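Local coordinates for uncharacterized protein (Alicyclobacillus acidocaldarius subsp. acidocaldarius, PDB 3RAG), which is of unknown function but has a von Willebrand factor A-type fold and binds a sodium ion at what resembles a MIDAS metal site, at residues A[131-137]-A[168-174]; A[8-12]-A[90-95]; A[83-88]-A[160-165]; A[27-32]-A[62-67]; A[95-99]-A[123-129]. All blocks are in the same frame, centred on the assembly; numbering follows the deposited sequence.

Interaction 1. Residues A[131-137]-A[168-174]; sequences DEVALHL and RSGPLAV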
# COMPACT_ATOMS: atom_id res chain seq x y z
N ASP A 131 -3.42 11.66 -11.17
CA ASP A 131 -3.43 12.85 -10.33
C ASP A 131 -4.75 13.09 -9.62
O ASP A 131 -4.78 13.66 -8.51
CB ASP A 131 -3.08 14.10 -11.17
CG ASP A 131 -3.11 15.38 -10.35
OD1 ASP A 131 -2.30 15.52 -9.41
OD2 ASP A 131 -3.96 16.26 -10.64
N GLU A 132 -5.85 12.68 -10.25
CA GLU A 132 -7.19 13.14 -9.87
C GLU A 132 -8.08 12.14 -9.13
O GLU A 132 -9.01 12.56 -8.43
CB GLU A 132 -7.94 13.69 -11.09
CG GLU A 132 -7.34 14.94 -11.61
CD GLU A 132 -8.07 15.48 -12.84
OE1 GLU A 132 -9.09 14.87 -13.24
OE2 GLU A 132 -7.62 16.50 -13.40
N VAL A 133 -7.83 10.85 -9.27
CA VAL A 133 -8.67 9.89 -8.55
C VAL A 133 -8.42 9.98 -7.05
O VAL A 133 -7.36 10.45 -6.61
CB VAL A 133 -8.47 8.40 -9.03
CG1 VAL A 133 -8.74 8.26 -10.54
CG2 VAL A 133 -7.07 7.85 -8.66
N ALA A 134 -9.39 9.54 -6.26
CA ALA A 134 -9.19 9.39 -4.83
C ALA A 134 -8.18 8.26 -4.62
O ALA A 134 -8.15 7.30 -5.39
CB ALA A 134 -10.53 9.12 -4.11
N LEU A 135 -7.35 8.39 -3.59
CA LEU A 135 -6.38 7.36 -3.26
C LEU A 135 -6.64 6.97 -1.82
O LEU A 135 -6.56 7.82 -0.92
CB LEU A 135 -4.95 7.89 -3.40
CG LEU A 135 -3.84 7.00 -2.84
CD1 LEU A 135 -3.93 5.61 -3.46
CD2 LEU A 135 -2.49 7.63 -3.10
N HIS A 136 -6.99 5.71 -1.60
CA HIS A 136 -7.22 5.23 -0.23
C HIS A 136 -6.09 4.25 0.08
O HIS A 136 -5.91 3.29 -0.64
CB HIS A 136 -8.55 4.49 -0.10
CG HIS A 136 -9.74 5.36 -0.35
ND1 HIS A 136 -11.01 4.85 -0.45
CD2 HIS A 136 -9.85 6.70 -0.50
CE1 HIS A 136 -11.86 5.84 -0.67
NE2 HIS A 136 -11.18 6.97 -0.70
N LEU A 137 -5.34 4.51 1.14
CA LEU A 137 -4.10 3.80 1.40
C LEU A 137 -4.05 3.43 2.87
O LEU A 137 -4.23 4.30 3.74
CB LEU A 137 -2.91 4.74 1.10
CG LEU A 137 -1.51 4.25 1.48
CD1 LEU A 137 -1.13 2.99 0.72
CD2 LEU A 137 -0.43 5.33 1.28
N ARG A 168 -0.94 15.70 -5.09
CA ARG A 168 -1.95 15.31 -6.08
C ARG A 168 -3.22 16.13 -5.94
O ARG A 168 -3.56 16.57 -4.84
CB ARG A 168 -2.33 13.82 -5.90
CG ARG A 168 -1.22 12.79 -6.15
CD ARG A 168 -1.81 11.36 -6.15
NE ARG A 168 -3.07 11.35 -5.39
CZ ARG A 168 -4.24 10.95 -5.87
NH1 ARG A 168 -4.35 10.47 -7.11
NH2 ARG A 168 -5.29 11.02 -5.10
N SER A 169 -3.95 16.31 -7.04
CA SER A 169 -5.23 16.99 -6.99
C SER A 169 -6.25 16.17 -6.25
O SER A 169 -7.07 16.70 -5.52
CB SER A 169 -5.78 17.25 -8.41
OG SER A 169 -4.90 18.08 -9.12
N GLY A 170 -6.20 14.86 -6.44
CA GLY A 170 -7.26 14.01 -5.93
C GLY A 170 -7.17 13.83 -4.43
O GLY A 170 -6.11 14.02 -3.84
N PRO A 171 -8.27 13.43 -3.80
CA PRO A 171 -8.25 13.29 -2.34
C PRO A 171 -7.36 12.14 -1.88
O PRO A 171 -7.28 11.11 -2.56
CB PRO A 171 -9.71 13.02 -1.98
CG PRO A 171 -10.37 12.57 -3.24
CD PRO A 171 -9.60 13.18 -4.39
N LEU A 172 -6.71 12.35 -0.74
CA LEU A 172 -5.93 11.33 -0.08
C LEU A 172 -6.59 10.92 1.23
O LEU A 172 -6.94 11.78 2.05
CB LEU A 172 -4.53 11.87 0.23
CG LEU A 172 -3.63 10.94 1.02
CD1 LEU A 172 -3.32 9.66 0.23
CD2 LEU A 172 -2.36 11.66 1.41
N ALA A 173 -6.75 9.62 1.42
CA ALA A 173 -7.20 9.10 2.71
C ALA A 173 -6.18 8.04 3.13
O ALA A 173 -6.08 7.00 2.50
CB ALA A 173 -8.60 8.48 2.59
N VAL A 174 -5.41 8.35 4.16
CA VAL A 174 -4.39 7.41 4.64
C VAL A 174 -4.70 6.98 6.06
O VAL A 174 -5.00 7.82 6.94
CB VAL A 174 -2.96 8.01 4.54
CG1 VAL A 174 -2.86 9.28 5.37
CG2 VAL A 174 -1.89 7.00 4.97
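Strands 135-137 and 172-174, the parallel pair of a beta-alpha-beta unit through helix 151-165, run side by side, their directions 8° apart and their axes 4.8 Å apart, pairing L135 with L172, H136 with A173 and L137 with V174. The parallel pattern is built from L135 N to P171 O (2.9 Å), A173 N to L135 O (3.0 Å) and L137 N to A173 O (2.9 Å). Where helix 116-132 ends, G170 N donates to D131 O at 2.8 Å. Glycine suits this spot: a CB would clash with the carbonyls of E132 and V133. L135, L137, L172 and V174 share one face of the sheet, where leucines meet helix 151-165; H136 and A173 lie on the other, toward helix 214-232. D131 receives S169 N on OD1 (3.0 Å) and S169 OG on OD2 (2.6 Å). R168 NH2 donates to V133 O at 2.6 Å, and its NH1 reaches E130 O, while L135 CB and D131 O lie over opposite faces of the guanidinium. The buried arginine thus uses NH1 and NH2 on backbone carbonyls at the helix end, joining the helix-to-strand turn to the loop that leads into the neighbouring strand.

Interaction 2. Residues A[8-12]-A[90-95]; sequences ATIRQ and TMQMTL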
# COMPACT_ATOMS: atom_id res chain seq x y z
N ALA A 8 -12.93 5.44 -10.38
CA ALA A 8 -11.66 4.72 -10.46
C ALA A 8 -10.81 4.88 -9.19
O ALA A 8 -9.58 4.87 -9.26
CB ALA A 8 -10.87 5.13 -11.72
N THR A 9 -11.46 5.01 -8.04
CA THR A 9 -10.75 5.15 -6.76
C THR A 9 -9.70 4.06 -6.58
O THR A 9 -9.97 2.89 -6.83
CB THR A 9 -11.74 5.12 -5.57
OG1 THR A 9 -12.60 6.26 -5.68
CG2 THR A 9 -10.99 5.17 -4.22
N ILE A 10 -8.50 4.46 -6.16
CA ILE A 10 -7.40 3.50 -5.99
C ILE A 10 -7.35 3.08 -4.52
O ILE A 10 -7.51 3.90 -3.63
CB ILE A 10 -6.07 4.13 -6.42
CG1 ILE A 10 -6.08 4.40 -7.94
CG2 ILE A 10 -4.89 3.21 -6.06
CD1 ILE A 10 -5.92 3.14 -8.81
N ARG A 11 -7.17 1.78 -4.28
CA ARG A 11 -7.15 1.23 -2.92
C ARG A 11 -5.92 0.36 -2.74
O ARG A 11 -5.75 -0.64 -3.44
CB ARG A 11 -8.40 0.39 -2.69
CG ARG A 11 -9.68 1.22 -2.76
CD ARG A 11 -10.92 0.36 -2.56
NE ARG A 11 -12.11 1.21 -2.57
CZ ARG A 11 -12.81 1.48 -3.66
NH1 ARG A 11 -12.46 0.94 -4.81
NH2 ARG A 11 -13.87 2.29 -3.60
N GLN A 12 -5.05 0.73 -1.81
CA GLN A 12 -3.78 0.03 -1.68
C GLN A 12 -3.46 -0.22 -0.23
O GLN A 12 -3.84 0.56 0.64
CB GLN A 12 -2.64 0.83 -2.30
CG GLN A 12 -2.69 0.85 -3.85
CD GLN A 12 -1.46 1.50 -4.45
OE1 GLN A 12 -0.53 1.90 -3.74
NE2 GLN A 12 -1.44 1.61 -5.78
N THR A 90 2.31 1.31 -9.28
CA THR A 90 1.17 0.39 -9.23
C THR A 90 -0.17 1.12 -9.49
O THR A 90 -1.05 0.55 -10.15
CB THR A 90 1.10 -0.44 -7.88
OG1 THR A 90 1.06 0.46 -6.75
CG2 THR A 90 2.32 -1.37 -7.74
N MSE A 91 -0.31 2.36 -9.02
CA MSE A 91 -1.50 3.17 -9.35
C MSE A 91 -1.58 3.35 -10.87
O MSE A 91 -2.63 3.15 -11.49
CB MSE A 91 -1.48 4.54 -8.61
CG MSE A 91 -2.62 5.55 -8.98
SE MSE A 91 -3.00 6.83 -7.70
CE MSE A 91 -1.50 6.57 -6.74
N GLN A 92 -0.45 3.66 -11.48
CA GLN A 92 -0.42 3.82 -12.94
C GLN A 92 -0.84 2.54 -13.66
O GLN A 92 -1.67 2.58 -14.56
CB GLN A 92 0.95 4.26 -13.42
CG GLN A 92 0.99 4.44 -14.94
CD GLN A 92 2.35 4.84 -15.49
OE1 GLN A 92 3.38 4.56 -14.88
NE2 GLN A 92 2.35 5.48 -16.64
N MSE A 93 -0.29 1.39 -13.27
CA MSE A 93 -0.68 0.13 -13.89
C MSE A 93 -2.17 -0.20 -13.73
O MSE A 93 -2.83 -0.66 -14.67
CB MSE A 93 0.22 -1.03 -13.40
CG MSE A 93 1.63 -0.97 -14.01
SE MSE A 93 2.79 -2.28 -13.48
CE MSE A 93 3.08 -1.85 -11.78
N THR A 94 -2.70 0.03 -12.53
CA THR A 94 -4.10 -0.25 -12.28
C THR A 94 -4.98 0.65 -13.16
O THR A 94 -5.96 0.19 -13.76
CB THR A 94 -4.44 -0.02 -10.79
OG1 THR A 94 -3.71 -0.99 -9.99
CG2 THR A 94 -5.93 -0.20 -10.54
N LEU A 95 -4.63 1.92 -13.23
CA LEU A 95 -5.43 2.87 -14.02
C LEU A 95 -5.34 2.59 -15.53
O LEU A 95 -6.31 2.80 -16.28
CB LEU A 95 -5.03 4.31 -13.69
CG LEU A 95 -5.42 4.72 -12.27
CD1 LEU A 95 -4.77 6.05 -11.95
CD2 LEU A 95 -6.95 4.79 -12.12
O HOH W 1 -3.55 0.27 -7.44
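This is a buried helix-on-sheet contact: strand 10-12, an inner strand in the parallel part of the mixed sheet, lies under helix 90-95, part of the long helix 79-106. The axes approach to 9.7 Å at 133°, so the helix crosses obliquely; on the strand, A8, I10 and Q12, whose CB atoms point toward the helix, make the contact. Branched, wholly apolar I10 is the centrepiece. Its CD1 lies 3.8 Å from both T94 CG2 and L95 CG, while its CG1 sits 3.8 Å from CG of M91, a selenomethionine. Small A8 lets the leucine come in behind, with A8 CB 4.0 Å from L95 CD2. On the same strand face, Q12 NE2 lies 2.9 Å from T90 OG1, whose hydroxyl is hydrogen-bonded to M86 O. One water accepts from Q12 NE2 at 3.0 Å and bonds to T94 OG1 at 2.8 Å. The contact therefore grades from a hydrophobic patch around I10 to a polar end where that single water gives the buried amide a partner.

Interaction 3. Residues A[83-88]-A[160-165]; sequences AQMMTH and DLALSL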
# COMPACT_ATOMS: atom_id res chain seq x y z
N ALA A 83 8.76 3.78 -1.38
CA ALA A 83 7.32 3.79 -1.15
C ALA A 83 6.60 4.70 -2.14
O ALA A 83 5.56 4.34 -2.70
CB ALA A 83 7.00 4.22 0.29
N GLN A 84 7.16 5.88 -2.38
CA GLN A 84 6.57 6.80 -3.34
C GLN A 84 6.58 6.21 -4.75
O GLN A 84 5.56 6.21 -5.44
CB GLN A 84 7.28 8.16 -3.28
CG GLN A 84 7.18 8.86 -1.95
CD GLN A 84 8.02 10.12 -1.88
OE1 GLN A 84 8.21 10.80 -2.88
NE2 GLN A 84 8.52 10.44 -0.69
N MSE A 85 7.72 5.65 -5.18
CA MSE A 85 7.79 5.05 -6.51
C MSE A 85 6.79 3.92 -6.68
O MSE A 85 6.13 3.82 -7.72
CB MSE A 85 9.20 4.51 -6.84
CG MSE A 85 9.32 3.73 -8.17
SE MSE A 85 8.91 1.94 -8.18
CE MSE A 85 10.26 1.26 -7.20
N MSE A 86 6.70 3.03 -5.69
CA MSE A 86 5.87 1.84 -5.86
C MSE A 86 4.41 2.25 -5.94
O MSE A 86 3.65 1.69 -6.74
CB MSE A 86 6.05 0.84 -4.71
CG MSE A 86 7.42 0.14 -4.66
SE MSE A 86 7.64 -0.78 -3.06
CE MSE A 86 6.14 -0.57 -2.33
N THR A 87 4.03 3.20 -5.09
CA THR A 87 2.63 3.62 -4.99
C THR A 87 2.22 4.21 -6.34
O THR A 87 1.21 3.82 -6.93
CB THR A 87 2.42 4.64 -3.86
OG1 THR A 87 2.76 4.03 -2.62
CG2 THR A 87 0.95 5.11 -3.77
N HIS A 88 3.05 5.11 -6.87
CA HIS A 88 2.77 5.67 -8.20
C HIS A 88 2.80 4.64 -9.34
O HIS A 88 1.91 4.64 -10.21
CB HIS A 88 3.66 6.88 -8.48
CG HIS A 88 3.24 8.11 -7.73
ND1 HIS A 88 2.09 8.81 -8.03
CD2 HIS A 88 3.81 8.75 -6.68
CE1 HIS A 88 1.97 9.83 -7.21
NE2 HIS A 88 3.00 9.82 -6.38
N ASP A 160 6.78 11.38 5.11
CA ASP A 160 7.19 11.90 3.79
C ASP A 160 6.30 11.36 2.67
O ASP A 160 6.01 12.07 1.70
CB ASP A 160 8.64 11.53 3.51
CG ASP A 160 9.62 12.36 4.30
OD1 ASP A 160 9.18 13.30 4.99
OD2 ASP A 160 10.83 12.08 4.21
N LEU A 161 5.88 10.11 2.79
CA LEU A 161 5.03 9.52 1.77
C LEU A 161 3.72 10.29 1.70
O LEU A 161 3.27 10.68 0.62
CB LEU A 161 4.77 8.04 2.07
CG LEU A 161 3.76 7.28 1.21
CD1 LEU A 161 4.20 7.23 -0.26
CD2 LEU A 161 3.64 5.84 1.76
N ALA A 162 3.11 10.51 2.86
CA ALA A 162 1.84 11.19 2.90
C ALA A 162 1.99 12.61 2.39
O ALA A 162 1.12 13.11 1.66
CB ALA A 162 1.25 11.17 4.33
N LEU A 163 3.08 13.27 2.77
CA LEU A 163 3.28 14.64 2.31
C LEU A 163 3.42 14.68 0.79
O LEU A 163 2.86 15.56 0.13
CB LEU A 163 4.49 15.29 2.99
CG LEU A 163 4.29 15.59 4.48
CD1 LEU A 163 5.53 16.24 5.05
CD2 LEU A 163 3.07 16.47 4.73
N SER A 164 4.14 13.72 0.22
CA SER A 164 4.33 13.70 -1.23
C SER A 164 3.02 13.42 -1.98
O SER A 164 2.76 13.99 -3.04
CB SER A 164 5.39 12.68 -1.64
OG SER A 164 4.85 11.36 -1.57
N LEU A 165 2.19 12.53 -1.44
CA LEU A 165 0.91 12.21 -2.06
C LEU A 165 -0.10 13.36 -2.00
O LEU A 165 -1.01 13.45 -2.84
CB LEU A 165 0.31 10.93 -1.45
CG LEU A 165 1.13 9.65 -1.68
CD1 LEU A 165 0.56 8.53 -0.82
CD2 LEU A 165 1.18 9.22 -3.18
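Three side chains do most of the work between helices 83-88 and 160-165, whose axes come within 10.2 Å and cross at -47°: Q84, L161 and L165. L161 reaches across with both methyls; CD1 lies 3.8 Å from Q84 CG and CD2 lies 4.0 Å from A83 CB, the small alanine admitting the leucine. Q84 bends over from the more exposed side, its aliphatic part on L161 and its CD 3.4 Å from S164 OG; its NE2 bonds weakly to S80 OG. L165 meets the next turn, CD2 being 3.7 Å from H88 NE2 and 4.2 Å from T87 CG2; H88 ND1 bonds to E130 OE2. No hydrogen bond spans the pair. T87 OG1 and S164 OG donate within their own helices, to A83 O and L161 O (both 2.8 Å), so T87 OG1 can lie beside L161, and S164 OG against Q84, with their protons already used. L161 and L165 also touch L137 on the sheet. Neighbouring helices on one face of a largely parallel sheet are characteristic of the Rossmann-like vWA fold.

Interaction 4. Residues A[27-32]-A[62-67]; sequences PVEAAR and SIADAG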
# COMPACT_ATOMS: atom_id res chain seq x y z
N PRO A 27 -0.30 -14.60 5.47
CA PRO A 27 -0.58 -13.30 4.84
C PRO A 27 -0.70 -13.40 3.32
O PRO A 27 -1.24 -12.48 2.70
CB PRO A 27 0.65 -12.45 5.23
CG PRO A 27 1.76 -13.47 5.47
CD PRO A 27 1.02 -14.66 6.12
N VAL A 28 -0.18 -14.46 2.72
CA VAL A 28 -0.35 -14.60 1.28
C VAL A 28 -1.84 -14.73 0.94
O VAL A 28 -2.35 -14.12 0.00
CB VAL A 28 0.49 -15.76 0.71
CG1 VAL A 28 0.25 -15.90 -0.82
CG2 VAL A 28 1.96 -15.48 1.01
N GLU A 29 -2.54 -15.54 1.72
CA GLU A 29 -3.99 -15.70 1.55
C GLU A 29 -4.74 -14.40 1.86
O GLU A 29 -5.73 -14.07 1.19
CB GLU A 29 -4.47 -16.83 2.46
CG GLU A 29 -5.40 -17.78 1.81
CD GLU A 29 -4.85 -18.27 0.49
OE1 GLU A 29 -5.57 -18.19 -0.52
OE2 GLU A 29 -3.68 -18.73 0.48
N ALA A 30 -4.29 -13.67 2.87
CA ALA A 30 -4.89 -12.38 3.21
C ALA A 30 -4.79 -11.42 2.03
O ALA A 30 -5.75 -10.70 1.70
CB ALA A 30 -4.23 -11.77 4.47
N ALA A 31 -3.63 -11.41 1.38
CA ALA A 31 -3.43 -10.51 0.24
C ALA A 31 -4.31 -10.96 -0.93
O ALA A 31 -4.85 -10.13 -1.66
CB ALA A 31 -1.96 -10.50 -0.20
N ARG A 32 -4.42 -12.27 -1.12
CA ARG A 32 -5.25 -12.80 -2.20
C ARG A 32 -6.72 -12.38 -1.97
O ARG A 32 -7.40 -11.94 -2.90
CB ARG A 32 -5.11 -14.33 -2.27
CG ARG A 32 -5.72 -14.97 -3.52
CD ARG A 32 -5.36 -16.47 -3.56
NE ARG A 32 -3.95 -16.64 -3.88
CZ ARG A 32 -3.09 -17.34 -3.15
NH1 ARG A 32 -1.82 -17.42 -3.54
NH2 ARG A 32 -3.48 -17.96 -2.06
N SER A 62 5.71 -13.36 -2.30
CA SER A 62 4.45 -14.07 -2.51
C SER A 62 3.24 -13.21 -2.15
O SER A 62 2.19 -13.31 -2.78
CB SER A 62 4.43 -15.36 -1.70
OG SER A 62 5.47 -16.20 -2.16
N ILE A 63 3.39 -12.37 -1.12
CA ILE A 63 2.31 -11.45 -0.73
C ILE A 63 2.05 -10.46 -1.86
O ILE A 63 0.91 -10.22 -2.25
CB ILE A 63 2.67 -10.65 0.56
CG1 ILE A 63 2.64 -11.59 1.77
CG2 ILE A 63 1.73 -9.45 0.77
CD1 ILE A 63 3.25 -10.92 3.05
N ALA A 64 3.11 -9.86 -2.38
CA ALA A 64 2.92 -8.89 -3.46
C ALA A 64 2.33 -9.56 -4.71
O ALA A 64 1.44 -9.01 -5.36
CB ALA A 64 4.23 -8.17 -3.76
N ASP A 65 2.79 -10.76 -5.02
CA ASP A 65 2.27 -11.48 -6.17
C ASP A 65 0.77 -11.71 -6.01
O ASP A 65 -0.03 -11.37 -6.89
CB ASP A 65 2.99 -12.81 -6.32
CG ASP A 65 2.49 -13.61 -7.53
OD1 ASP A 65 2.55 -13.06 -8.64
OD2 ASP A 65 2.03 -14.76 -7.36
N ALA A 66 0.37 -12.25 -4.86
CA ALA A 66 -1.05 -12.55 -4.63
C ALA A 66 -1.90 -11.30 -4.49
O ALA A 66 -3.11 -11.32 -4.79
CB ALA A 66 -1.20 -13.41 -3.40
N GLY A 67 -1.30 -10.21 -4.01
CA GLY A 67 -2.04 -8.96 -3.85
C GLY A 67 -1.98 -8.05 -5.06
O GLY A 67 -2.41 -6.89 -4.99
O HOH W 2 -0.38 -15.95 -5.77
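Two successive helices of the Rossmann-like vWA fold meet here: helix 27-36 links strands 10-17 and 40-46, and helix 58-66 links 40-46 to 71-74, each completing a beta-alpha-beta unit. Segments 27-32 and 62-66 are nearly parallel, crossing at -19° with axes only 7.9 Å apart. Such close approach needs small residues, and A31, A66 and G67 provide them; A31 CB packs 3.5 Å from I63 O. A CB on G67 would come within a tight 3.4 Å of A31 CB. The larger side chains are fitted by their rotamers. V28, with chi1 near 180° (t), spreads its methyls over the other helix: CG2 lies 3.7 Å from S62 CB, and CG1 lies 3.9 Å from A66 CB. I63 takes the m, t conformation, placing CD1 3.7 Å from P27 CB while CG2 meets A31 CB at 4.0 Å. It also touches V41 and V43 of the sheet and I218 of helix 214-232, so a bulky beta-branched residue suits this junction. At the exposed rim, R32 starts extended (t, t) and turns at chi3 (m), which brings it to E29, itself at an off-well chi1 of -135°; R32 NH2 and E29 OE1 form a 2.6 Å salt bridge. A water also bridges the helices, accepting from R32 NH1 at 3.0 Å and donating to D65 OD2 at 3.1 Å.

Interaction 5. Residues A[95-99]-A[123-129]; sequences LQQVV and MQVVEKL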
# COMPACT_ATOMS: atom_id res chain seq x y z
N LEU A 95 -4.63 1.92 -13.23
CA LEU A 95 -5.43 2.87 -14.02
C LEU A 95 -5.34 2.59 -15.53
O LEU A 95 -6.31 2.80 -16.28
CB LEU A 95 -5.03 4.31 -13.69
CG LEU A 95 -5.42 4.72 -12.27
CD1 LEU A 95 -4.77 6.05 -11.95
CD2 LEU A 95 -6.95 4.79 -12.12
N GLN A 96 -4.18 2.11 -15.98
CA GLN A 96 -4.04 1.72 -17.38
C GLN A 96 -5.01 0.59 -17.69
O GLN A 96 -5.62 0.55 -18.76
CB GLN A 96 -2.60 1.31 -17.72
CG GLN A 96 -1.64 2.48 -17.73
CD GLN A 96 -0.18 2.08 -17.89
OE1 GLN A 96 0.62 2.85 -18.41
NE2 GLN A 96 0.18 0.88 -17.43
N GLN A 97 -5.15 -0.34 -16.75
CA GLN A 97 -6.06 -1.46 -16.93
C GLN A 97 -7.49 -0.96 -16.96
O GLN A 97 -8.30 -1.42 -17.76
CB GLN A 97 -5.89 -2.51 -15.81
CG GLN A 97 -4.46 -3.03 -15.64
CD GLN A 97 -4.23 -3.83 -14.34
OE1 GLN A 97 -4.85 -3.58 -13.29
NE2 GLN A 97 -3.32 -4.81 -14.41
N VAL A 98 -7.82 -0.05 -16.05
CA VAL A 98 -9.17 0.52 -16.01
C VAL A 98 -9.52 1.19 -17.34
O VAL A 98 -10.62 0.99 -17.89
CB VAL A 98 -9.32 1.56 -14.87
CG1 VAL A 98 -10.62 2.35 -15.02
CG2 VAL A 98 -9.27 0.85 -13.51
N VAL A 99 -8.58 1.97 -17.86
CA VAL A 99 -8.85 2.71 -19.10
C VAL A 99 -8.97 1.75 -20.28
O VAL A 99 -9.83 1.92 -21.16
CB VAL A 99 -7.79 3.78 -19.36
CG1 VAL A 99 -7.91 4.32 -20.77
CG2 VAL A 99 -7.92 4.90 -18.35
N MSE A 123 -2.83 7.76 -22.87
CA MSE A 123 -1.87 7.82 -21.77
C MSE A 123 -1.97 9.15 -21.01
O MSE A 123 -1.73 9.21 -19.80
CB MSE A 123 -0.45 7.55 -22.26
CG MSE A 123 -0.19 6.08 -22.66
SE MSE A 123 -0.67 4.80 -21.45
CE MSE A 123 0.03 5.47 -19.90
N GLN A 124 -2.37 10.22 -21.70
CA GLN A 124 -2.60 11.49 -21.04
C GLN A 124 -3.81 11.40 -20.11
O GLN A 124 -3.81 11.96 -19.02
CB GLN A 124 -2.79 12.63 -22.04
CG GLN A 124 -1.49 13.21 -22.56
CD GLN A 124 -1.70 14.41 -23.47
OE1 GLN A 124 -2.81 14.65 -23.97
NE2 GLN A 124 -0.64 15.19 -23.68
N VAL A 125 -4.84 10.69 -20.56
CA VAL A 125 -5.99 10.40 -19.70
C VAL A 125 -5.56 9.64 -18.44
O VAL A 125 -6.01 9.97 -17.33
CB VAL A 125 -7.07 9.61 -20.47
CG1 VAL A 125 -8.07 8.99 -19.53
CG2 VAL A 125 -7.77 10.53 -21.48
N VAL A 126 -4.67 8.65 -18.60
CA VAL A 126 -4.18 7.88 -17.46
C VAL A 126 -3.38 8.75 -16.49
O VAL A 126 -3.54 8.64 -15.28
CB VAL A 126 -3.32 6.68 -17.91
CG1 VAL A 126 -2.67 5.98 -16.68
CG2 VAL A 126 -4.16 5.69 -18.70
N GLU A 127 -2.53 9.61 -17.03
CA GLU A 127 -1.76 10.53 -16.18
C GLU A 127 -2.68 11.47 -15.42
O GLU A 127 -2.44 11.79 -14.26
CB GLU A 127 -0.77 11.35 -17.02
CG GLU A 127 0.34 10.51 -17.64
CD GLU A 127 1.35 11.34 -18.39
OE1 GLU A 127 2.11 10.76 -19.20
OE2 GLU A 127 1.39 12.57 -18.16
N LYS A 128 -3.74 11.91 -16.08
CA LYS A 128 -4.73 12.76 -15.42
C LYS A 128 -5.40 11.97 -14.29
O LYS A 128 -5.53 12.47 -13.17
CB LYS A 128 -5.75 13.29 -16.43
CG LYS A 128 -6.82 14.23 -15.84
CD LYS A 128 -7.78 14.72 -16.95
CE LYS A 128 -8.71 15.82 -16.45
NZ LYS A 128 -7.92 17.04 -16.08
N LEU A 129 -5.80 10.73 -14.58
CA LEU A 129 -6.40 9.90 -13.54
C LEU A 129 -5.42 9.71 -12.36
O LEU A 129 -5.82 9.76 -11.20
CB LEU A 129 -6.78 8.51 -14.09
CG LEU A 129 -8.00 8.55 -15.02
CD1 LEU A 129 -8.15 7.24 -15.77
CD2 LEU A 129 -9.24 8.84 -14.18
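Helices 79-106 and 116-132 follow each other in the chain and fold back as a helical hairpin at an end of the vWA domain remote from its bound sodium. The hairpin is splayed: segments 95-99 and 123-129 run at 127° to one another, their axes 9.6 Å apart at closest, and Q96 and V126 have the nearest CA atoms, 6.2 Å apart. Apolar packing dominates. L95 and V99, one helical turn apart, point at V126 and L129, which are likewise spaced along their own helix. V99 CG2 lies 3.5 Å from L129 CD1 and 3.9 Å from V126 CG2, and also reaches V125 CG1 at 4.3 Å. At the other end of this row, L95 CD1 is 3.8 Å from L129 CB and L95 CB is 4.2 Å from V126 CG1. V126, short and beta-branched, suits the close approach to L95 and Q96, while L129 is long enough to reach both L95 and V99. L129 also touches T5 of helix 3-7, which covers part of the hairpin. No hydrogen bond crosses between the segments, and the charged K128 on the outer side pairs with E132 of its own helix. At the partly exposed rim, Q96 CG lies 3.8 Å from V126 CG1. The amide oxygen Q96 OE1 ends 3.1 Å from the methyl M123 CE of a selenomethionine.

Overall arrangement
Interactions 1, 2 and 3 touch one another around the sheet; 2 is buried, 1 and 3 partly so. Interactions 1 and 2 share backbone hydrogen bonding between I10 or Q12 and H136, while L135 and L137 of interaction 1 pack on L165 of interaction 3. Helix 79-106 runs through interactions 2, 3 and 5, and L95 belongs to both 2 and 5. Interaction 5, 19 Å from the chain centre, lies farthest out. Interaction 4 stands apart, touching none of the others. Chemistry follows place: interaction 1 is rich in backbone and arginine hydrogen bonds, whereas the helix pairs of 3, 4 and 5 have no direct hydrogen bond across them, though water bridges 4, as it does 2.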